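Local coordinates for toxin protein (Yersinia entomophaga, PDB 6AQK), which probably transfers ADP-ribose from NAD+ to a target molecule, acting as the C-terminal toxin domain of the RHS2 protein, at residues M162-L167 with I221-M226; M145-D150 with V185-Y190; D106-S111 with G158-W163; S128-K133 with Q199-G204. One frame throughout, in Å; residues are numbered along the deposited sequence.

Contact 1. Residues M162-L167 with I221-M226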
loop_
_atom_site.group_PDB
_atom_site.type_symbol
_atom_site.label_atom_id
_atom_site.label_comp_id
_atom_site.label_asym_id
_atom_site.label_seq_id
_atom_site.Cartn_x
_atom_site.Cartn_y
_atom_site.Cartn_z
ATOM N N MET A 162 -7.419 1.248 -8.771
ATOM C CA MET A 162 -6.180 1.946 -9.021
ATOM C C MET A 162 -6.150 3.219 -8.176
ATOM O O MET A 162 -7.106 3.990 -8.156
ATOM C CB MET A 162 -5.974 2.332 -10.483
ATOM C CG MET A 162 -4.589 2.889 -10.769
ATOM S SD MET A 162 -4.359 3.643 -12.435
ATOM C CE MET A 162 -5.045 5.224 -12.061
ATOM N N TRP A 163 -5.043 3.458 -7.505
ATOM C CA TRP A 163 -4.801 4.730 -6.886
ATOM C C TRP A 163 -4.013 5.644 -7.820
ATOM O O TRP A 163 -3.099 5.222 -8.495
ATOM C CB TRP A 163 -3.947 4.557 -5.636
ATOM C CG TRP A 163 -4.345 3.552 -4.606
ATOM C CD1 TRP A 163 -4.292 2.194 -4.705
ATOM C CD2 TRP A 163 -4.772 3.832 -3.219
ATOM N NE1 TRP A 163 -4.657 1.603 -3.512
ATOM C CE2 TRP A 163 -4.946 2.573 -2.584
ATOM C CE3 TRP A 163 -5.031 4.990 -2.485
ATOM C CZ2 TRP A 163 -5.319 2.460 -1.253
ATOM C CZ3 TRP A 163 -5.379 4.871 -1.158
ATOM C CH2 TRP A 163 -5.560 3.606 -0.567
ATOM N N HIS A 164 -4.360 6.920 -7.802
ATOM C CA HIS A 164 -3.625 7.929 -8.533
ATOM C C HIS A 164 -3.171 8.923 -7.503
ATOM O O HIS A 164 -3.978 9.674 -6.946
ATOM C CB HIS A 164 -4.522 8.602 -9.566
ATOM C CG HIS A 164 -3.824 9.648 -10.359
ATOM N ND1 HIS A 164 -4.488 10.488 -11.214
ATOM C CD2 HIS A 164 -2.516 10.000 -10.409
ATOM C CE1 HIS A 164 -3.617 11.299 -11.789
ATOM N NE2 HIS A 164 -2.411 11.017 -11.323
ATOM N N PHE A 165 -1.867 8.890 -7.257
ATOM C CA PHE A 165 -1.200 9.700 -6.244
ATOM C C PHE A 165 -0.606 10.952 -6.839
ATOM O O PHE A 165 0.131 10.911 -7.815
ATOM C CB PHE A 165 -0.119 8.898 -5.603
ATOM C CG PHE A 165 -0.661 7.781 -4.736
ATOM C CD1 PHE A 165 -1.477 8.049 -3.641
ATOM C CD2 PHE A 165 -0.337 6.474 -5.007
ATOM C CE1 PHE A 165 -2.014 7.025 -2.878
ATOM C CE2 PHE A 165 -0.886 5.472 -4.275
ATOM C CZ PHE A 165 -1.665 5.726 -3.208
ATOM N N ASP A 166 -1.004 12.061 -6.246
ATOM C CA ASP A 166 -0.341 13.363 -6.438
ATOM C C ASP A 166 0.710 13.539 -5.340
ATOM O O ASP A 166 0.381 13.583 -4.157
ATOM C CB ASP A 166 -1.432 14.450 -6.386
ATOM C CG ASP A 166 -0.891 15.852 -6.483
ATOM O OD1 ASP A 166 0.270 16.030 -6.894
ATOM O OD2 ASP A 166 -1.662 16.794 -6.161
ATOM N N LEU A 167 1.966 13.644 -5.749
ATOM C CA LEU A 167 3.061 13.747 -4.769
ATOM C C LEU A 167 3.309 15.211 -4.406
ATOM O O LEU A 167 3.741 15.932 -5.219
ATOM C CB LEU A 167 4.298 13.091 -5.315
ATOM C CG LEU A 167 4.409 11.599 -5.056
ATOM C CD1 LEU A 167 3.145 10.801 -5.242
ATOM C CD2 LEU A 167 5.579 11.014 -5.834
ATOM N N ILE A 221 -11.224 4.155 -8.870
ATOM C CA ILE A 221 -10.071 5.025 -8.769
ATOM C C ILE A 221 -10.079 5.775 -7.456
ATOM O O ILE A 221 -11.070 6.436 -7.082
ATOM C CB ILE A 221 -9.991 6.050 -9.919
ATOM C CG1 ILE A 221 -10.198 5.353 -11.301
ATOM C CG2 ILE A 221 -8.655 6.816 -9.834
ATOM C CD1 ILE A 221 -9.131 4.331 -11.743
ATOM N N ILE A 222 -8.986 5.646 -6.739
ATOM C CA ILE A 222 -8.774 6.448 -5.534
ATOM C C ILE A 222 -7.760 7.525 -5.880
ATOM O O ILE A 222 -6.646 7.238 -6.154
ATOM C CB ILE A 222 -8.288 5.615 -4.355
ATOM C CG1 ILE A 222 -9.203 4.399 -4.124
ATOM C CG2 ILE A 222 -8.175 6.511 -3.153
ATOM C CD1 ILE A 222 -8.596 3.422 -3.126
ATOM N N LYS A 223 -8.158 8.797 -5.822
ATOM C CA LYS A 223 -7.246 9.918 -5.926
ATOM C C LYS A 223 -6.856 10.377 -4.518
ATOM O O LYS A 223 -7.708 10.618 -3.678
ATOM C CB LYS A 223 -7.922 11.095 -6.636
ATOM C CG LYS A 223 -8.321 10.707 -8.054
ATOM C CD LYS A 223 -8.709 11.881 -8.945
ATOM C CE LYS A 223 -7.530 12.761 -9.332
ATOM N NZ LYS A 223 -8.103 13.999 -9.976
ATOM N N ALA A 224 -5.558 10.539 -4.320
ATOM C CA ALA A 224 -4.992 10.926 -3.056
ATOM C C ALA A 224 -3.719 11.716 -3.227
ATOM O O ALA A 224 -3.028 11.605 -4.243
ATOM C CB ALA A 224 -4.710 9.690 -2.228
ATOM N N ARG A 225 -3.384 12.509 -2.203
ATOM C CA ARG A 225 -2.186 13.294 -2.164
ATOM C C ARG A 225 -1.273 12.722 -1.178
ATOM O O ARG A 225 -1.712 12.378 -0.083
ATOM C CB ARG A 225 -2.501 14.723 -1.740
ATOM C CG ARG A 225 -3.658 15.340 -2.504
ATOM C CD ARG A 225 -4.022 16.771 -2.030
ATOM N NE ARG A 225 -2.923 17.732 -2.125
ATOM C CZ ARG A 225 -2.428 18.249 -3.256
ATOM N NH1 ARG A 225 -2.904 17.894 -4.443
ATOM N NH2 ARG A 225 -1.427 19.129 -3.202
ATOM N N MET A 226 -0.008 12.561 -1.563
ATOM C CA MET A 226 1.009 12.077 -0.584
ATOM C C MET A 226 1.564 13.344 0.107
ATOM O O MET A 226 1.994 14.242 -0.552
ATOM C CB MET A 226 2.087 11.297 -1.301
ATOM C CG MET A 226 1.546 10.077 -2.039
ATOM S SD MET A 226 0.807 8.924 -0.865
ATOM C CE MET A 226 1.346 7.327 -1.489
#
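Five backbone hydrogen bonds tie strand 162-167 to strand 221-226, and the even-numbered residues of both strands make all of them. His-164 is a clear case: its N donates to Ile-222 O at 2.8 Å, while its O receives Ala-224 N from above the carbonyl plane, at a longer 3.2 Å. The ladder closes with Met-226 N to Asp-166 O, 2.8 Å. Beyond the backbone, Asp-166 and Arg-225 lie side by side and form a salt bridge, their planar groups 77° apart; the modelled positions of OD2 and NH1 are less certain, but Arg-225 NE also pairs with Glu-168. The imidazole of His-164, on the same face, is held by Tyr-207 and Glu-101.

The opposite face is apolar. In Ile-222, CG1 anti to the carbonyl carbon and an extended chi2 (169°) together put CD1 over the six-membered ring of Trp-163, 3.7 Å from its centroid, a CH-pi contact. Phe-165 receives a similar cover: the Met-226 chain bends at chi2 (-62°), and its CE settles 3.6 Å from the Phe-165 ring centroid with SD oblique to the ring, a Met-aromatic contact. Ala-224 CB touches Phe-165 CE1 at 3.8 Å. This in-register pair forms the one parallel pairing of a mixed five-stranded sheet, with 220-226 as its middle strand, in keeping with an ADP-ribosyltransferase core.

Contact 2. Residues M145-D150 with V185-Y190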
loop_
_atom_site.group_PDB
_atom_site.type_symbol
_atom_site.label_atom_id
_atom_site.label_comp_id
_atom_site.label_asym_id
_atom_site.label_seq_id
_atom_site.Cartn_x
_atom_site.Cartn_y
_atom_site.Cartn_z
ATOM N N MET A 145 3.982 0.941 1.264
ATOM C CA MET A 145 3.238 0.881 0.042
ATOM C C MET A 145 4.115 1.153 -1.183
ATOM O O MET A 145 4.681 2.237 -1.312
ATOM C CB MET A 145 2.112 1.992 0.107
ATOM C CG MET A 145 1.216 1.937 -1.096
ATOM S SD MET A 145 0.006 3.267 -1.092
ATOM C CE MET A 145 -1.246 2.412 -0.222
ATOM N N SER A 146 4.088 0.221 -2.152
ATOM C CA SER A 146 4.759 0.376 -3.417
ATOM C C SER A 146 3.832 0.995 -4.402
ATOM O O SER A 146 2.621 0.807 -4.311
ATOM C CB SER A 146 5.219 -0.962 -3.962
ATOM O OG SER A 146 4.097 -1.834 -4.172
ATOM N N THR A 147 4.404 1.776 -5.294
ATOM C CA THR A 147 3.655 2.470 -6.290
ATOM C C THR A 147 4.509 2.457 -7.569
ATOM O O THR A 147 5.686 2.160 -7.499
ATOM C CB THR A 147 3.292 3.935 -5.853
ATOM O OG1 THR A 147 4.437 4.811 -5.929
ATOM C CG2 THR A 147 2.649 3.973 -4.418
ATOM N N ALA A 148 3.895 2.723 -8.715
ATOM C CA ALA A 148 4.587 2.706 -9.993
ATOM C C ALA A 148 4.558 4.098 -10.633
ATOM O O ALA A 148 3.594 4.790 -10.492
ATOM C CB ALA A 148 3.942 1.749 -10.953
ATOM N N LYS A 149 5.623 4.444 -11.361
ATOM C CA LYS A 149 5.655 5.654 -12.168
ATOM C C LYS A 149 4.684 5.590 -13.323
ATOM O O LYS A 149 4.143 6.621 -13.701
ATOM C CB LYS A 149 7.032 5.905 -12.743
ATOM C CG LYS A 149 7.992 6.356 -11.682
ATOM C CD LYS A 149 9.392 6.358 -12.196
ATOM C CE LYS A 149 10.374 6.613 -11.060
ATOM N NZ LYS A 149 11.733 6.838 -11.627
ATOM N N ASP A 150 4.550 4.418 -13.897
ATOM C CA ASP A 150 3.754 4.280 -15.129
ATOM C C ASP A 150 2.541 3.434 -14.846
ATOM O O ASP A 150 2.679 2.308 -14.390
ATOM C CB ASP A 150 4.653 3.645 -16.182
ATOM C CG ASP A 150 4.026 3.644 -17.555
ATOM O OD1 ASP A 150 2.792 3.722 -17.693
ATOM O OD2 ASP A 150 4.786 3.628 -18.509
ATOM N N VAL A 185 8.181 3.296 -6.787
ATOM C CA VAL A 185 8.398 4.298 -5.761
ATOM C C VAL A 185 7.702 3.820 -4.496
ATOM O O VAL A 185 6.518 3.572 -4.525
ATOM C CB VAL A 185 7.793 5.658 -6.210
ATOM C CG1 VAL A 185 7.838 6.668 -5.089
ATOM C CG2 VAL A 185 8.445 6.165 -7.493
ATOM N N THR A 186 8.417 3.750 -3.395
ATOM C CA THR A 186 7.858 3.256 -2.157
ATOM C C THR A 186 7.638 4.281 -1.070
ATOM O O THR A 186 8.437 5.270 -0.918
ATOM C CB THR A 186 8.842 2.170 -1.638
ATOM O OG1 THR A 186 9.192 1.311 -2.734
ATOM C CG2 THR A 186 8.236 1.316 -0.480
ATOM N N PHE A 187 6.610 4.041 -0.250
ATOM C CA PHE A 187 6.229 4.964 0.806
ATOM C C PHE A 187 6.313 4.237 2.089
ATOM O O PHE A 187 6.159 3.018 2.116
ATOM C CB PHE A 187 4.859 5.540 0.576
ATOM C CG PHE A 187 4.809 6.463 -0.600
ATOM C CD1 PHE A 187 4.766 5.957 -1.895
ATOM C CD2 PHE A 187 4.968 7.819 -0.417
ATOM C CE1 PHE A 187 4.721 6.810 -2.978
ATOM C CE2 PHE A 187 4.909 8.688 -1.493
ATOM C CZ PHE A 187 4.819 8.180 -2.777
ATOM N N PRO A 188 6.627 4.951 3.173
ATOM C CA PRO A 188 6.838 4.265 4.412
ATOM C C PRO A 188 5.595 3.877 5.189
ATOM O O PRO A 188 4.498 4.410 4.980
ATOM C CB PRO A 188 7.705 5.283 5.199
ATOM C CG PRO A 188 7.114 6.567 4.763
ATOM C CD PRO A 188 6.894 6.381 3.309
ATOM N N LEU A 189 5.759 2.919 6.089
ATOM C CA LEU A 189 4.686 2.610 7.047
ATOM C C LEU A 189 4.210 3.905 7.758
ATOM O O LEU A 189 5.042 4.744 8.162
ATOM C CB LEU A 189 5.191 1.611 8.071
ATOM C CG LEU A 189 4.110 1.039 9.035
ATOM C CD1 LEU A 189 2.946 0.392 8.267
ATOM C CD2 LEU A 189 4.750 0.034 9.974
ATOM N N TYR A 190 2.908 4.103 7.876
ATOM C CA TYR A 190 2.297 5.334 8.449
ATOM C C TYR A 190 2.434 6.577 7.599
ATOM O O TYR A 190 2.072 7.662 8.036
ATOM C CB TYR A 190 2.689 5.630 9.910
ATOM C CG TYR A 190 2.791 4.394 10.787
ATOM C CD1 TYR A 190 1.741 3.496 10.904
ATOM C CD2 TYR A 190 3.925 4.174 11.580
ATOM C CE1 TYR A 190 1.821 2.361 11.706
ATOM C CE2 TYR A 190 4.018 3.018 12.389
ATOM C CZ TYR A 190 2.969 2.141 12.475
ATOM O OH TYR A 190 3.037 1.028 13.288
HETATM O O HOH W 1 3.024 3.556 2.829
#
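Val-185 O is gripped twice by one residue: Thr-147 OG1 donates to it at 2.8 Å, and Thr-147 N adds a weak, bent bond. In return Val-185 N donates to Thr-147 O, again at 2.8 Å, so the two residues form a hydrogen-bonded antiparallel pair. The threonine rotation supplies the side-chain half of this grip. With chi1 at 75°, OG1 stands in the crowded position between the backbone N and the carbonyl carbon and meets the Val-185 carbonyl, while CG2 is left to touch Phe-187 CD1 at 3.8 Å. The hydroxyl also lies at the edge of the Phe-187 ring, in its plane, with Thr-147 OG1 3.6 Å from Phe-187 CE1.

Two residues along, past the non-hydrogen-bonded Ser-146/Thr-186 pair, Phe-187 N donates to Met-145 O at 2.8 Å, from above the carbonyl plane. Met-145 N donates to Phe-187 O at 3.1 Å, with a water as weak second acceptor; that water donates to Pro-188 O. Further out, Phe-165 packs on Met-145 and Thr-147, and Arg-104 NH1 binds Ser-146 O.

The Ser-Thr-Ala run at 146-148, lying near Arg-104, is consistent with the Arg-Ser-Glu signature of ADP-ribosyltransferases. Chemically, the threonine hydroxyl is spent on a backbone carbonyl, with a weak further bond to Thr-102 OG1, which suggests that it fixes the strand pairing.

Contact 3. Residues D106-S111 with G158-W163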
loop_
_atom_site.group_PDB
_atom_site.type_symbol
_atom_site.label_atom_id
_atom_site.label_comp_id
_atom_site.label_asym_id
_atom_site.label_seq_id
_atom_site.Cartn_x
_atom_site.Cartn_y
_atom_site.Cartn_z
ATOM N N ASP A 106 -4.564 -2.319 -6.843
ATOM C CA ASP A 106 -4.980 -3.219 -5.739
ATOM C C ASP A 106 -6.202 -4.051 -6.178
ATOM O O ASP A 106 -7.083 -3.623 -6.955
ATOM C CB ASP A 106 -5.289 -2.452 -4.411
ATOM C CG ASP A 106 -4.036 -2.212 -3.515
ATOM O OD1 ASP A 106 -3.254 -3.190 -3.253
ATOM O OD2 ASP A 106 -3.830 -1.045 -3.105
ATOM N N THR A 107 -6.288 -5.218 -5.593
ATOM C CA THR A 107 -7.450 -6.034 -5.710
ATOM C C THR A 107 -8.539 -5.586 -4.723
ATOM O O THR A 107 -8.291 -4.757 -3.809
ATOM C CB THR A 107 -7.152 -7.521 -5.409
ATOM O OG1 THR A 107 -7.010 -7.686 -4.006
ATOM C CG2 THR A 107 -5.900 -7.986 -6.151
ATOM N N PRO A 108 -9.756 -6.147 -4.870
ATOM C CA PRO A 108 -10.840 -5.721 -3.987
ATOM C C PRO A 108 -10.608 -6.100 -2.520
ATOM O O PRO A 108 -11.305 -5.601 -1.693
ATOM C CB PRO A 108 -12.073 -6.432 -4.581
ATOM C CG PRO A 108 -11.765 -6.433 -6.028
ATOM C CD PRO A 108 -10.301 -6.761 -6.108
ATOM N N VAL A 109 -9.615 -6.943 -2.220
ATOM C CA VAL A 109 -9.265 -7.278 -0.797
ATOM C C VAL A 109 -9.093 -6.023 0.072
ATOM O O VAL A 109 -9.310 -6.084 1.296
ATOM C CB VAL A 109 -7.936 -8.084 -0.688
ATOM C CG1 VAL A 109 -7.570 -8.376 0.767
ATOM C CG2 VAL A 109 -8.066 -9.404 -1.390
ATOM N N ILE A 110 -8.617 -4.913 -0.501
ATOM C CA ILE A 110 -8.347 -3.731 0.291
ATOM C C ILE A 110 -9.602 -3.031 0.826
ATOM O O ILE A 110 -9.509 -2.241 1.745
ATOM C CB ILE A 110 -7.377 -2.713 -0.445
ATOM C CG1 ILE A 110 -8.053 -2.023 -1.617
ATOM C CG2 ILE A 110 -6.021 -3.379 -0.790
ATOM C CD1 ILE A 110 -7.334 -0.782 -2.058
ATOM N N SER A 111 -10.774 -3.322 0.255
ATOM C CA SER A 111 -12.027 -2.840 0.820
ATOM C C SER A 111 -12.163 -3.301 2.289
ATOM O O SER A 111 -12.650 -2.568 3.127
ATOM C CB SER A 111 -13.216 -3.236 -0.094
ATOM O OG SER A 111 -13.274 -4.643 -0.238
ATOM N N GLY A 158 -4.152 -4.344 -14.715
ATOM C CA GLY A 158 -5.233 -5.270 -14.640
ATOM C C GLY A 158 -5.995 -5.319 -13.327
ATOM O O GLY A 158 -6.899 -6.105 -13.220
ATOM N N LYS A 159 -5.623 -4.485 -12.332
ATOM C CA LYS A 159 -6.241 -4.482 -11.009
ATOM C C LYS A 159 -7.549 -3.759 -10.976
ATOM O O LYS A 159 -7.733 -2.757 -11.674
ATOM C CB LYS A 159 -5.298 -3.825 -9.984
ATOM C CG LYS A 159 -3.993 -4.542 -9.869
ATOM C CD LYS A 159 -4.116 -5.684 -8.935
ATOM C CE LYS A 159 -2.755 -6.337 -8.605
ATOM N NZ LYS A 159 -2.245 -6.941 -9.848
ATOM N N THR A 160 -8.438 -4.240 -10.118
ATOM C CA THR A 160 -9.767 -3.680 -10.012
ATOM C C THR A 160 -9.750 -2.229 -9.514
ATOM O O THR A 160 -10.596 -1.395 -9.921
ATOM C CB THR A 160 -10.688 -4.600 -9.176
ATOM O OG1 THR A 160 -10.684 -5.904 -9.760
ATOM C CG2 THR A 160 -12.123 -4.081 -9.104
ATOM N N ILE A 161 -8.838 -1.929 -8.594
ATOM C CA ILE A 161 -8.757 -0.605 -7.977
ATOM C C ILE A 161 -7.408 -0.011 -8.373
ATOM O O ILE A 161 -6.364 -0.671 -8.327
ATOM C CB ILE A 161 -8.854 -0.721 -6.435
ATOM C CG1 ILE A 161 -10.203 -1.359 -6.084
ATOM C CG2 ILE A 161 -8.682 0.636 -5.746
ATOM C CD1 ILE A 161 -10.334 -1.899 -4.698
ATOM N N MET A 162 -7.419 1.248 -8.771
ATOM C CA MET A 162 -6.180 1.946 -9.021
ATOM C C MET A 162 -6.150 3.219 -8.176
ATOM O O MET A 162 -7.106 3.990 -8.156
ATOM C CB MET A 162 -5.974 2.332 -10.483
ATOM C CG MET A 162 -4.589 2.889 -10.769
ATOM S SD MET A 162 -4.359 3.643 -12.435
ATOM C CE MET A 162 -5.045 5.224 -12.061
ATOM N N TRP A 163 -5.043 3.458 -7.505
ATOM C CA TRP A 163 -4.801 4.730 -6.886
ATOM C C TRP A 163 -4.013 5.644 -7.820
ATOM O O TRP A 163 -3.099 5.222 -8.495
ATOM C CB TRP A 163 -3.947 4.557 -5.636
ATOM C CG TRP A 163 -4.345 3.552 -4.606
ATOM C CD1 TRP A 163 -4.292 2.194 -4.705
ATOM C CD2 TRP A 163 -4.772 3.832 -3.219
ATOM N NE1 TRP A 163 -4.657 1.603 -3.512
ATOM C CE2 TRP A 163 -4.946 2.573 -2.584
ATOM C CE3 TRP A 163 -5.031 4.990 -2.485
ATOM C CZ2 TRP A 163 -5.319 2.460 -1.253
ATOM C CZ3 TRP A 163 -5.379 4.871 -1.158
ATOM C CH2 TRP A 163 -5.560 3.606 -0.567
#
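The last antiparallel bridge between edge strand 101-106 and strand 161-167, Asp-106 with Ile-161, is followed by an ST turn and a short 3-10 segment. Along 158-163 the contact opens at Lys-159, whose CB rests 3.5 Å from Asp-106 O. Bends at chi2 and chi4 then carry the lysine chain past Thr-107, and its NZ binds Tyr-155 O.

Thr-160 comes next and crosses Pro-108 at about a right angle, its CB 3.8 Å from Pro-108 CD. Ile-161 makes the bridge itself. Asp-106 N donates to Ile-161 O at 2.9 Å in a nearly straight bond, and Ile-161 N donates back, nearly along the C=O axis of Asp-106. On the face that Asp-106 and Ile-161 share, Ile-161 CD1 meets Ile-110 CG1 tip to tip at 3.8 Å; Leu-117 of helix 115-124 touches both isoleucines. Ile-110 is presented by the turn, in which Thr-107 OG1 accepts from Val-109 N at 3.2 Å.

Ile-110 CD1 also reaches tip to tip toward Trp-163, 3.9 Å from its CZ2. The Asp-106 carboxylate stands at the indole edge, 73° to the ring plane. Its OD2, which also forms a salt bridge with Arg-104 and so probably carries a well-stabilised charge, receives Trp-163 NE1 at 2.8 Å on its anti lone pair, 18° out of the indole plane.

Contact 4. Residues S128-K133 with Q199-G204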
loop_
_atom_site.group_PDB
_atom_site.type_symbol
_atom_site.label_atom_id
_atom_site.label_comp_id
_atom_site.label_asym_id
_atom_site.label_seq_id
_atom_site.Cartn_x
_atom_site.Cartn_y
_atom_site.Cartn_z
ATOM N N SER A 128 -24.589 1.830 -14.245
ATOM C CA SER A 128 -24.294 1.931 -15.675
ATOM C C SER A 128 -23.513 3.187 -15.984
ATOM O O SER A 128 -22.922 3.268 -17.062
ATOM C CB SER A 128 -25.608 1.966 -16.479
ATOM O OG SER A 128 -26.516 1.088 -15.878
ATOM N N ASP A 129 -23.546 4.184 -15.073
ATOM C CA ASP A 129 -22.816 5.455 -15.298
ATOM C C ASP A 129 -21.722 5.632 -14.234
ATOM O O ASP A 129 -21.792 5.041 -13.163
ATOM C CB ASP A 129 -23.746 6.688 -15.219
ATOM C CG ASP A 129 -25.119 6.502 -15.948
ATOM O OD1 ASP A 129 -25.437 5.412 -16.484
ATOM O OD2 ASP A 129 -25.912 7.484 -15.947
ATOM N N THR A 130 -20.767 6.498 -14.538
ATOM C CA THR A 130 -19.679 6.872 -13.586
ATOM C C THR A 130 -20.264 7.695 -12.452
ATOM O O THR A 130 -21.350 8.300 -12.585
ATOM C CB THR A 130 -18.632 7.683 -14.275
ATOM O OG1 THR A 130 -19.276 8.854 -14.804
ATOM C CG2 THR A 130 -18.003 6.887 -15.398
ATOM N N VAL A 131 -19.569 7.668 -11.318
ATOM C CA VAL A 131 -19.958 8.372 -10.100
ATOM C C VAL A 131 -18.626 8.750 -9.501
ATOM O O VAL A 131 -17.665 7.917 -9.526
ATOM C CB VAL A 131 -20.679 7.446 -9.067
ATOM C CG1 VAL A 131 -20.947 8.191 -7.762
ATOM C CG2 VAL A 131 -21.971 6.948 -9.625
ATOM N N GLN A 132 -18.531 10.000 -9.077
ATOM C CA GLN A 132 -17.437 10.457 -8.201
ATOM C C GLN A 132 -18.002 10.830 -6.831
ATOM O O GLN A 132 -19.153 11.239 -6.708
ATOM C CB GLN A 132 -16.777 11.712 -8.710
ATOM C CG GLN A 132 -16.167 11.682 -10.086
ATOM C CD GLN A 132 -15.485 13.017 -10.417
ATOM O OE1 GLN A 132 -15.228 13.849 -9.518
ATOM N NE2 GLN A 132 -15.206 13.239 -11.703
ATOM N N LYS A 133 -17.160 10.736 -5.816
ATOM C CA LYS A 133 -17.479 11.185 -4.504
ATOM C C LYS A 133 -16.243 11.920 -4.016
ATOM O O LYS A 133 -15.165 11.352 -3.926
ATOM C CB LYS A 133 -17.844 10.024 -3.609
ATOM C CG LYS A 133 -18.104 10.427 -2.174
ATOM C CD LYS A 133 -18.324 9.242 -1.254
ATOM C CE LYS A 133 -18.718 9.754 0.126
ATOM N NZ LYS A 133 -19.108 8.621 1.007
ATOM N N GLN A 199 -13.731 7.445 -7.444
ATOM C CA GLN A 199 -14.493 7.318 -8.727
ATOM C C GLN A 199 -14.857 5.891 -9.052
ATOM O O GLN A 199 -14.042 4.955 -8.898
ATOM C CB GLN A 199 -13.719 7.787 -9.927
ATOM C CG GLN A 199 -13.162 9.175 -9.835
ATOM C CD GLN A 199 -12.359 9.573 -11.102
ATOM O OE1 GLN A 199 -11.492 10.379 -10.981
ATOM N NE2 GLN A 199 -12.683 8.981 -12.334
ATOM N N TYR A 200 -16.053 5.725 -9.605
ATOM C CA TYR A 200 -16.508 4.442 -10.086
ATOM C C TYR A 200 -16.583 4.479 -11.610
ATOM O O TYR A 200 -17.050 5.451 -12.224
ATOM C CB TYR A 200 -17.900 4.094 -9.514
ATOM C CG TYR A 200 -18.583 2.989 -10.268
ATOM C CD1 TYR A 200 -18.114 1.664 -10.201
ATOM C CD2 TYR A 200 -19.674 3.257 -11.097
ATOM C CE1 TYR A 200 -18.753 0.625 -10.898
ATOM C CE2 TYR A 200 -20.306 2.239 -11.797
ATOM C CZ TYR A 200 -19.865 0.939 -11.702
ATOM O OH TYR A 200 -20.488 -0.031 -12.412
ATOM N N LEU A 201 -16.168 3.385 -12.191
ATOM C CA LEU A 201 -16.054 3.255 -13.640
ATOM C C LEU A 201 -16.789 2.002 -14.054
ATOM O O LEU A 201 -16.318 0.847 -13.845
ATOM C CB LEU A 201 -14.577 3.214 -14.071
ATOM C CG LEU A 201 -13.700 4.486 -13.955
ATOM C CD1 LEU A 201 -12.245 4.128 -14.234
ATOM C CD2 LEU A 201 -14.147 5.652 -14.832
ATOM N N PRO A 202 -17.945 2.166 -14.697
ATOM C CA PRO A 202 -18.553 0.954 -15.308
ATOM C C PRO A 202 -17.639 0.141 -16.257
ATOM O O PRO A 202 -16.626 0.609 -16.740
ATOM C CB PRO A 202 -19.770 1.518 -16.101
ATOM C CG PRO A 202 -20.017 2.881 -15.536
ATOM C CD PRO A 202 -18.685 3.393 -15.008
ATOM N N GLU A 203 -18.005 -1.092 -16.500
ATOM C CA GLU A 203 -17.390 -1.925 -17.546
ATOM C C GLU A 203 -17.211 -1.199 -18.857
ATOM O O GLU A 203 -18.071 -0.443 -19.270
ATOM C CB GLU A 203 -18.260 -3.157 -17.824
ATOM C CG GLU A 203 -18.254 -4.219 -16.742
ATOM C CD GLU A 203 -16.922 -4.923 -16.599
ATOM O OE1 GLU A 203 -16.081 -4.865 -17.530
ATOM O OE2 GLU A 203 -16.713 -5.531 -15.533
ATOM N N GLY A 204 -16.067 -1.366 -19.481
ATOM C CA GLY A 204 -15.775 -0.604 -20.703
ATOM C C GLY A 204 -15.321 0.830 -20.548
ATOM O O GLY A 204 -14.782 1.376 -21.500
#
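Tyr-200 sets the geometry here: its CG is anti to the backbone N (chi1 164°), so the ring runs along the incoming 128-133 segment and presents an edge to it. Asp-129 O lies in the ring plane at that edge, 3.5 Å from Tyr-200 CE2. The phenol end continues outward, where OH bonds to Lys-127 O, and the ring packs on Phe-120 of helix 115-124.

Pro-202 points toward the other segment, its CG 3.3 Å from Ser-128 O. Across it, at about a right angle, lies Thr-130, whose CG2 touches Pro-202 CD at 3.6 Å. On the opposite face of the sheet Gln-132 and Gln-199 run alongside one another, both extended beyond CG, their amide planes 23° apart and Gln-132 CG 3.9 Å from Gln-199 CG.

Between the two faces the backbone pairing is lopsided. Tyr-200 N donates to Val-131 O at 2.7 Å in an almost linear bond, whereas Val-131 N reaches Tyr-200 O only weakly, at 3.5 Å. Regular strand pairing weakens there, and side-chain and proline packing carries the contact on. Asp-129 O is buried without a hydrogen-bonding partner; the weakly positive Tyr-200 ring edge probably offsets part of that cost.

Contacts 1, 3 and 4 lie in one mixed five-stranded sheet: contact 3 joins its edge strand 101-106 to 161-167, contact 1 pairs 161-167 with 220-226, and contact 4 joins 192-200 to the other edge, 131-140. Contacts 1 and 3, with centres about 13 Å apart, share Met-162 and Trp-163. Contact 2 belongs to a separate two-stranded sheet, its centre about 11 Å from that of contact 1, where Met-145 SD packs 3.6 Å from Phe-165 CZ; the centre of contact 4 is about 26 Å from that of contact 2. Along the chain, contact 2 falls wholly between the two segments of contact 4. Side chains of strand 161-167 thus join both sheets into one core.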